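Local coordinates for TCP pilus virulence regulatory protein (Vibrio cholerae, PDB 4MLO), which activates transcription of virulence genes as an AraC-family regulator, probably those of the toxin-coregulated pilus, and binds the fatty acid palmitoleic acid, at residues F7-Y12 / S82-S87; S37-L42 / T72-E77. All coordinates share one frame; numbering follows the deposited sequence.

Contacts 1 and 2 are both antiparallel strand pairings within the cupin-like region of ToxT, yet they belong to different sheets: contact 1 joins strands 7-14 and 79-86 of one, contact 2 strands 40-44 and 66-73 of the other. Their centres lie 20 Å apart and their nearest atoms about 8 Å; along the chain, 37-42 / 72-77 is nested inside the span closed by 7-12 / 82-87. Both are partly buried, contact 1 more so and nearer the chain centre. It adds polar and aromatic groups at the acid end of the bound fatty acid to its backbone bonds; contact 2, where strands fray into loops, adds a serine acceptor and an ST turn.

Contact 1: F7-Y12 / S82-S87. With PAM (palmitoleic acid), chain E.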
ATOM      1  N   PHE A   7       6.625   8.578  -8.357  1.00 33.22           N
ATOM      2  CA  PHE A   7       6.608   8.384  -6.916  1.00 29.31           C
ATOM      3  C   PHE A   7       5.817   9.486  -6.238  1.00 34.85           C
ATOM      4  O   PHE A   7       6.101  10.675  -6.426  1.00 36.36           O
ATOM      5  CB  PHE A   7       8.018   8.366  -6.347  1.00 29.41           C
ATOM      6  CG  PHE A   7       8.940   7.424  -7.063  1.00 24.65           C
ATOM      7  CD1 PHE A   7       8.811   6.063  -6.898  1.00 28.40           C
ATOM      8  CD2 PHE A   7       9.924   7.910  -7.898  1.00 30.26           C
ATOM      9  CE1 PHE A   7       9.647   5.187  -7.570  1.00 30.80           C
ATOM     10  CE2 PHE A   7      10.769   7.056  -8.565  1.00 30.22           C
ATOM     11  CZ  PHE A   7      10.638   5.687  -8.403  1.00 35.56           C
ATOM     12  N   GLN A   8       4.839   9.073  -5.443  1.00 30.57           N
ATOM     13  CA  GLN A   8       4.092   9.953  -4.557  0.50 28.52           C
ATOM     14  C   GLN A   8       4.589   9.709  -3.137  1.00 28.69           C
ATOM     15  O   GLN A   8       4.650   8.558  -2.689  1.00 28.71           O
ATOM     16  CB  GLN A   8       2.593   9.670  -4.674  0.50 28.25           C
ATOM     17  CG  GLN A   8       1.679  10.737  -4.087  0.50 30.80           C
ATOM     18  CD  GLN A   8       1.561  10.636  -2.586  0.50 25.65           C
ATOM     19  OE1 GLN A   8       1.638   9.550  -2.019  0.50 30.82           O
ATOM     20  NE2 GLN A   8       1.380  11.770  -1.933  0.50 21.45           N
ATOM     21  N   THR A   9       4.955  10.779  -2.434  1.00 24.65           N
ATOM     22  CA  THR A   9       5.596  10.611  -1.143  1.00 21.03           C
ATOM     23  C   THR A   9       4.862  11.390  -0.065  1.00 18.63           C
ATOM     24  O   THR A   9       4.255  12.434  -0.319  1.00 22.98           O
ATOM     25  CB  THR A   9       7.089  11.039  -1.183  1.00 33.04           C
ATOM     26  OG1 THR A   9       7.178  12.423  -1.508  1.00 29.77           O
ATOM     27  CG2 THR A   9       7.845  10.226  -2.240  1.00 35.76           C
ATOM     28  N   ASN A  10       4.889  10.836   1.135  1.00 24.89           N
ATOM     29  CA  ASN A  10       4.291  11.464   2.301  1.00 23.11           C
ATOM     30  C   ASN A  10       5.193  11.207   3.488  1.00 28.73           C
ATOM     31  O   ASN A  10       5.830  10.157   3.589  1.00 27.30           O
ATOM     32  CB  ASN A  10       2.873  10.931   2.598  1.00 26.08           C
ATOM     33  CG  ASN A  10       1.888  11.299   1.547  1.00 28.11           C
ATOM     34  OD1 ASN A  10       1.665  10.538   0.606  1.00 24.73           O
ATOM     35  ND2 ASN A  10       1.294  12.473   1.676  1.00 28.72           N
ATOM     36  N   VAL A  11       5.278  12.190   4.373  1.00 22.78           N
ATOM     37  CA  VAL A  11       6.002  12.038   5.625  1.00 23.01           C
ATOM     38  C   VAL A  11       5.026  12.340   6.747  1.00 25.15           C
ATOM     39  O   VAL A  11       4.479  13.449   6.819  1.00 29.59           O
ATOM     40  CB  VAL A  11       7.237  12.959   5.717  1.00 25.06           C
ATOM     41  CG1 VAL A  11       7.966  12.719   7.016  1.00 27.69           C
ATOM     42  CG2 VAL A  11       8.200  12.701   4.582  1.00 24.95           C
ATOM     43  N   TYR A  12       4.811  11.358   7.615  1.00 22.23           N
ATOM     44  CA  TYR A  12       3.891  11.464   8.735  1.00 21.70           C
ATOM     45  C   TYR A  12       4.662  11.640  10.032  1.00 26.98           C
ATOM     46  O   TYR A  12       5.627  10.921  10.301  1.00 25.65           O
ATOM     47  CB  TYR A  12       3.031  10.220   8.851  1.00 19.59           C
ATOM     48  CG  TYR A  12       2.150  10.008   7.640  1.00 19.75           C
ATOM     49  CD1 TYR A  12       2.453   9.053   6.680  1.00 21.58           C
ATOM     50  CD2 TYR A  12       1.063  10.792   7.454  1.00 16.50           C
ATOM     51  CE1 TYR A  12       1.619   8.874   5.571  1.00 21.98           C
ATOM     52  CE2 TYR A  12       0.219  10.612   6.351  1.00 16.63           C
ATOM     53  CZ  TYR A  12       0.507   9.676   5.419  1.00 23.12           C
ATOM     54  OH  TYR A  12      -0.372   9.545   4.344  1.00 19.83           O
ATOM     55  N   SER A  82       8.294   7.922   6.581  1.00 26.18           N
ATOM     56  CA  SER A  82       8.256   8.234   5.168  1.00 22.15           C
ATOM     57  C   SER A  82       7.565   7.102   4.434  1.00 19.16           C
ATOM     58  O   SER A  82       7.819   5.928   4.714  1.00 23.13           O
ATOM     59  CB  SER A  82       9.671   8.426   4.619  1.00 28.19           C
ATOM     60  OG  SER A  82      10.334   9.488   5.273  1.00 30.22           O
ATOM     61  N   VAL A  83       6.716   7.470   3.472  1.00 19.89           N
ATOM     62  CA  VAL A  83       5.920   6.516   2.700  1.00 20.86           C
ATOM     63  C   VAL A  83       6.066   6.861   1.224  1.00 23.49           C
ATOM     64  O   VAL A  83       5.668   7.950   0.801  1.00 28.54           O
ATOM     65  CB  VAL A  83       4.439   6.567   3.102  1.00 20.98           C
ATOM     66  CG1 VAL A  83       3.610   5.506   2.316  1.00 18.46           C
ATOM     67  CG2 VAL A  83       4.293   6.371   4.576  1.00 20.84           C
ATOM     68  N   ILE A  84       6.574   5.917   0.437  1.00 21.51           N
ATOM     69  CA  ILE A  84       6.630   6.041  -1.018  1.00 23.97           C
ATOM     70  C   ILE A  84       5.507   5.188  -1.582  1.00 19.02           C
ATOM     71  O   ILE A  84       5.425   4.000  -1.267  1.00 22.40           O
ATOM     72  CB  ILE A  84       7.983   5.575  -1.582  1.00 22.73           C
ATOM     73  CG1 ILE A  84       9.127   6.445  -1.068  1.00 31.73           C
ATOM     74  CG2 ILE A  84       7.986   5.592  -3.127  1.00 25.24           C
ATOM     75  CD1 ILE A  84      10.508   5.892  -1.448  1.00 36.24           C
ATOM     76  N   THR A  85       4.674   5.788  -2.423  1.00 18.72           N
ATOM     77  CA  THR A  85       3.664   5.090  -3.212  1.00 15.19           C
ATOM     78  C   THR A  85       4.121   5.133  -4.660  1.00 19.04           C
ATOM     79  O   THR A  85       4.357   6.218  -5.199  1.00 22.96           O
ATOM     80  CB  THR A  85       2.286   5.735  -3.074  1.00 21.69           C
ATOM     81  OG1 THR A  85       1.903   5.799  -1.687  1.00 24.47           O
ATOM     82  CG2 THR A  85       1.258   4.940  -3.840  1.00 24.78           C
ATOM     83  N   ILE A  86       4.267   3.966  -5.270  1.00 22.81           N
ATOM     84  CA  ILE A  86       4.909   3.829  -6.577  1.00 20.36           C
ATOM     85  C   ILE A  86       3.829   3.699  -7.639  1.00 19.08           C
ATOM     86  O   ILE A  86       2.980   2.802  -7.555  1.00 21.51           O
ATOM     87  CB  ILE A  86       5.838   2.606  -6.615  1.00 20.58           C
ATOM     88  CG1 ILE A  86       6.834   2.639  -5.458  1.00 25.47           C
ATOM     89  CG2 ILE A  86       6.595   2.574  -7.925  1.00 22.75           C
ATOM     90  CD1 ILE A  86       7.618   1.377  -5.309  1.00 35.06           C
ATOM     91  N   SER A  87       3.887   4.555  -8.665  1.00 19.45           N
ATOM     92  CA  SER A  87       2.844   4.559  -9.685  1.00 22.07           C
ATOM     93  C   SER A  87       2.863   3.283 -10.524  1.00 26.88           C
ATOM     94  O   SER A  87       3.903   2.642 -10.720  1.00 24.94           O
ATOM     95  CB  SER A  87       2.999   5.777 -10.606  1.00 28.47           C
ATOM     96  OG  SER A  87       4.103   5.648 -11.470  1.00 32.17           O
TER
HETATM   97  C1  PAM E 304      -0.963   6.387   2.864  1.00 24.28           C
HETATM   98  O1  PAM E 304      -0.099   7.305   2.871  1.00 26.37           O
HETATM   99  O2  PAM E 304      -1.261   5.778   1.810  1.00 21.44           O
HETATM  100  C2  PAM E 304      -1.686   6.013   4.129  1.00 18.68           C
HETATM  101  C3  PAM E 304      -1.488   4.532   4.488  1.00 24.60           C
HETATM  102  C4  PAM E 304      -0.002   4.247   4.693  1.00 28.48           C
HETATM  103  C5  PAM E 304       0.268   2.810   5.125  1.00 34.25           C
HETATM  104  C6  PAM E 304       1.767   2.520   5.167  1.00 28.24           C
HETATM  105  C7  PAM E 304       2.514   3.379   6.187  1.00 24.46           C
HETATM  106  C8  PAM E 304       2.137   2.994   7.607  1.00 26.97           C
HETATM  107  C9  PAM E 304       2.809   3.883   8.648  1.00 28.97           C
HETATM  108  C10 PAM E 304       2.428   5.138   8.913  1.00 38.18           C
HETATM  109  C11 PAM E 304       1.301   5.828   8.163  1.00 33.05           C
HETATM  110  C12 PAM E 304       0.540   6.842   9.018  1.00 29.10           C
HETATM  111  C13 PAM E 304      -0.762   7.187   8.291  1.00 28.86           C
HETATM  112  C14 PAM E 304      -1.841   7.804   9.158  1.00 29.43           C
HETATM  113  C15 PAM E 304      -2.226   6.908  10.328  1.00 31.29           C
HETATM  114  C16 PAM E 304      -3.628   7.179  10.810  1.00 28.98           C
HETATM  115  O   HOH W   1       2.872   7.852  -0.228  1.00 20.97           O
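Gln8 and Thr85 exchange two backbone hydrogen bonds, and Asn10 and Val83 two more; such pairs knit the edge strand 7-14 to strand 79-86. On the face that carries Gln8, Asn10, Val83 and Thr85, polar side chains extend the network. In one of its two modelled conformers Gln8 bends at chi2 (-79°), bringing its amide to Asn10 on the same strand, where NE2 tentatively donates to OD1; Lys230 NZ also bonds to that oxygen. A water is hydrogen-bonded to Thr85 OG1 at 2.7 Å. It is also within hydrogen-bonding distance of Val83 O and, in this conformer, Gln8 OE1, and cannot serve every nearby acceptor at once. Thr85 OG1 has its stronger partner in Lys31. Farther along, Tyr12 OH donates to O1 of palmitoleic acid at 2.7 Å and bonds to Tyr266 OH. Ligand C13 lies 3.8 Å above the Tyr12 ring plane, while Val83 CG2 meets the ring edge, 3.8 Å from CE1. On the opposite face, with Ile84 and Ile86, Phe7 brings CD1 to 3.9 Å from Ile84 CG2. Lys31 and Lys230 also bind the palmitoleic acid head group, so the polar side chains here are consistent with a second shell around both lysines.

Contact 2: S37-L42 / T72-E77; sequences SGIAKL and TSLSDE
Ser75 turns OG anti to its carbonyl carbon (chi1 -67°), which carries the hydroxyl across to Ile39, and Leu74, with CG likewise anti to its carbonyl carbon (chi1 -57°), brings its chain to the same residue. Ser75 OG accepts the Ile39 N-H at 3.2 Å, a long bond in which a side chain does the work usually left to a backbone carbonyl. The same oxygen rests 3.2 Å from Gly38 CA, a tight approach possible at a glycine, whose positive phi suits this residue too. Ile39 in turn offers its carbonyl to Leu74 N, a bond whose donor is tilted 30° from the carbonyl plane. Leu74 CB approaches Ile39 O, and its side chain crosses that of Ile39 obliquely, Leu74 CD1 to Ile39 CG2 at 3.9 Å, with Lys41 CB also near that CD1. The extended remainder of Lys41 leads away from the contact.

Deeper in the sheet the pairing becomes regular. Lys41 and Thr72 form a hydrogen-bonded pair, Lys41 N to Thr72 O and Thr72 N to Lys41 O, both 2.8 Å. A water donates to Lys41 O and lies 2.6 Å from Thr72 OG1, which is also bonded to Thr19 OG1. Ala40 faces Ser73 in the neighbouring non-hydrogen-bonded pair, its small CB 3.3 Å from Thr72 O. Ser73 OG, meanwhile, accepts from Ser75 N two residues on, an ST turn that lies just where the strand ends. The whole is a frayed end of an antiparallel pair, the two inner strands of a four-stranded sheet in the cupin-like fold, finished by an ST turn and a serine side-chain acceptor.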
ATOM      1  N   SER A  37      14.332   7.649  12.358  1.00 32.35           N
ATOM      2  CA  SER A  37      15.126   7.711  13.576  1.00 43.10           C
ATOM      3  C   SER A  37      14.448   6.844  14.619  1.00 42.57           C
ATOM      4  O   SER A  37      13.260   6.512  14.510  1.00 37.27           O
ATOM      5  CB  SER A  37      15.271   9.145  14.089  1.00 43.21           C
ATOM      6  OG  SER A  37      14.005   9.693  14.407  1.00 46.54           O
ATOM      7  N   GLY A  38      15.218   6.481  15.622  1.00 41.42           N
ATOM      8  CA  GLY A  38      14.685   5.737  16.720  1.00 45.73           C
ATOM      9  C   GLY A  38      14.301   4.325  16.318  1.00 40.16           C
ATOM     10  O   GLY A  38      14.788   3.757  15.335  1.00 35.76           O
ATOM     11  N   ILE A  39      13.396   3.765  17.114  1.00 34.22           N
ATOM     12  CA  ILE A  39      12.949   2.388  16.979  1.00 43.72           C
ATOM     13  C   ILE A  39      11.430   2.391  17.010  1.00 39.78           C
ATOM     14  O   ILE A  39      10.805   3.241  17.649  1.00 28.52           O
ATOM     15  CB  ILE A  39      13.516   1.487  18.100  1.00 50.68           C
ATOM     16  CG1 ILE A  39      15.043   1.493  18.079  1.00 57.44           C
ATOM     17  CG2 ILE A  39      12.995   0.060  17.973  1.00 53.43           C
ATOM     18  CD1 ILE A  39      15.658   0.854  16.841  1.00 58.65           C
ATOM     19  N   ALA A  40      10.836   1.441  16.296  1.00 34.08           N
ATOM     20  CA  ALA A  40       9.407   1.215  16.350  1.00 27.58           C
ATOM     21  C   ALA A  40       9.170  -0.283  16.327  1.00 30.42           C
ATOM     22  O   ALA A  40      10.047  -1.066  15.951  1.00 38.60           O
ATOM     23  CB  ALA A  40       8.675   1.897  15.182  1.00 22.64           C
ATOM     24  N   LYS A  41       7.965  -0.671  16.727  1.00 26.66           N
ATOM     25  CA  LYS A  41       7.533  -2.060  16.747  1.00 27.62           C
ATOM     26  C   LYS A  41       6.378  -2.194  15.764  1.00 23.23           C
ATOM     27  O   LYS A  41       5.356  -1.515  15.918  1.00 23.17           O
ATOM     28  CB  LYS A  41       7.100  -2.463  18.154  1.00 32.49           C
ATOM     29  CG  LYS A  41       6.667  -3.907  18.282  1.00 37.58           C
ATOM     30  CD  LYS A  41       5.948  -4.131  19.603  1.00 43.86           C
ATOM     31  CE  LYS A  41       5.704  -5.608  19.890  1.00 53.45           C
ATOM     32  NZ  LYS A  41       4.904  -5.809  21.139  1.00 57.33           N
ATOM     33  N   LEU A  42       6.565  -3.059  14.765  1.00 26.57           N
ATOM     34  CA  LEU A  42       5.542  -3.368  13.776  0.50 27.62           C
ATOM     35  C   LEU A  42       4.956  -4.731  14.104  1.00 25.71           C
ATOM     36  O   LEU A  42       5.687  -5.719  14.193  1.00 33.50           O
ATOM     37  CB  LEU A  42       6.141  -3.363  12.374  0.50 29.57           C
ATOM     38  CG  LEU A  42       5.242  -3.498  11.134  0.50 34.72           C
ATOM     39  CD1 LEU A  42       6.108  -3.249   9.922  0.50 36.26           C
ATOM     40  CD2 LEU A  42       4.564  -4.857  11.006  0.50 32.76           C
ATOM     41  N   THR A  72       4.019   0.903  16.415  1.00 24.57           N
ATOM     42  CA  THR A  72       4.131   1.575  17.706  1.00 30.02           C
ATOM     43  C   THR A  72       5.505   2.222  17.828  1.00 28.93           C
ATOM     44  O   THR A  72       6.524   1.563  17.625  1.00 30.60           O
ATOM     45  CB  THR A  72       3.925   0.587  18.861  1.00 27.79           C
ATOM     46  OG1 THR A  72       2.645  -0.044  18.756  1.00 33.13           O
ATOM     47  CG2 THR A  72       4.011   1.321  20.213  1.00 31.46           C
ATOM     48  N   SER A  73       5.526   3.517  18.124  1.00 26.92           N
ATOM     49  CA  SER A  73       6.781   4.206  18.361  1.00 32.84           C
ATOM     50  C   SER A  73       7.370   3.740  19.685  1.00 31.25           C
ATOM     51  O   SER A  73       6.653   3.607  20.681  1.00 32.81           O
ATOM     52  CB  SER A  73       6.566   5.720  18.376  1.00 35.71           C
ATOM     53  OG  SER A  73       7.680   6.395  18.970  1.00 38.43           O
ATOM     54  N   LEU A  74       8.669   3.471  19.690  1.00 28.28           N
ATOM     55  CA  LEU A  74       9.393   3.199  20.932  1.00 35.99           C
ATOM     56  C   LEU A  74      10.365   4.313  21.280  1.00 42.40           C
ATOM     57  O   LEU A  74      11.232   4.118  22.139  1.00 47.95           O
ATOM     58  CB  LEU A  74      10.130   1.855  20.831  1.00 34.22           C
ATOM     59  CG  LEU A  74       9.245   0.638  20.524  1.00 33.22           C
ATOM     60  CD1 LEU A  74      10.044  -0.638  20.400  1.00 35.78           C
ATOM     61  CD2 LEU A  74       8.170   0.482  21.580  1.00 42.40           C
ATOM     62  N   SER A  75      10.252   5.477  20.634  1.00 30.57           N
ATOM     63  CA  SER A  75      11.145   6.600  20.890  1.00 40.83           C
ATOM     64  C   SER A  75      10.436   7.667  21.708  1.00 46.33           C
ATOM     65  O   SER A  75       9.213   7.822  21.634  1.00 36.45           O
ATOM     66  CB  SER A  75      11.658   7.219  19.594  1.00 43.59           C
ATOM     67  OG  SER A  75      12.501   6.305  18.925  1.00 56.41           O
ATOM     68  N   ASP A  76      11.222   8.404  22.490  1.00 50.24           N
ATOM     69  CA  ASP A  76      10.702   9.486  23.315  1.00 53.25           C
ATOM     70  C   ASP A  76      10.636  10.816  22.573  1.00 58.18           C
ATOM     71  O   ASP A  76      10.165  11.807  23.140  1.00 67.41           O
ATOM     72  CB  ASP A  76      11.560   9.635  24.582  1.00 53.03           C
ATOM     73  CG  ASP A  76      12.954  10.175  24.292  1.00 61.14           C
ATOM     74  OD1 ASP A  76      13.351  10.243  23.111  1.00 61.15           O
ATOM     75  OD2 ASP A  76      13.663  10.529  25.258  1.00 68.15           O
ATOM     76  N   GLU A  77      11.111  10.863  21.334  1.00 48.96           N
ATOM     77  CA  GLU A  77      11.025  12.039  20.486  1.00 51.44           C
ATOM     78  C   GLU A  77      10.109  11.729  19.309  1.00 45.88           C
ATOM     79  O   GLU A  77       9.727  10.578  19.084  1.00 42.98           O
ATOM     80  CB  GLU A  77      12.413  12.454  19.983  1.00 56.95           C
TER
HETATM   81  O   HOH W   2       2.702  -1.887  16.944  1.00 25.50           O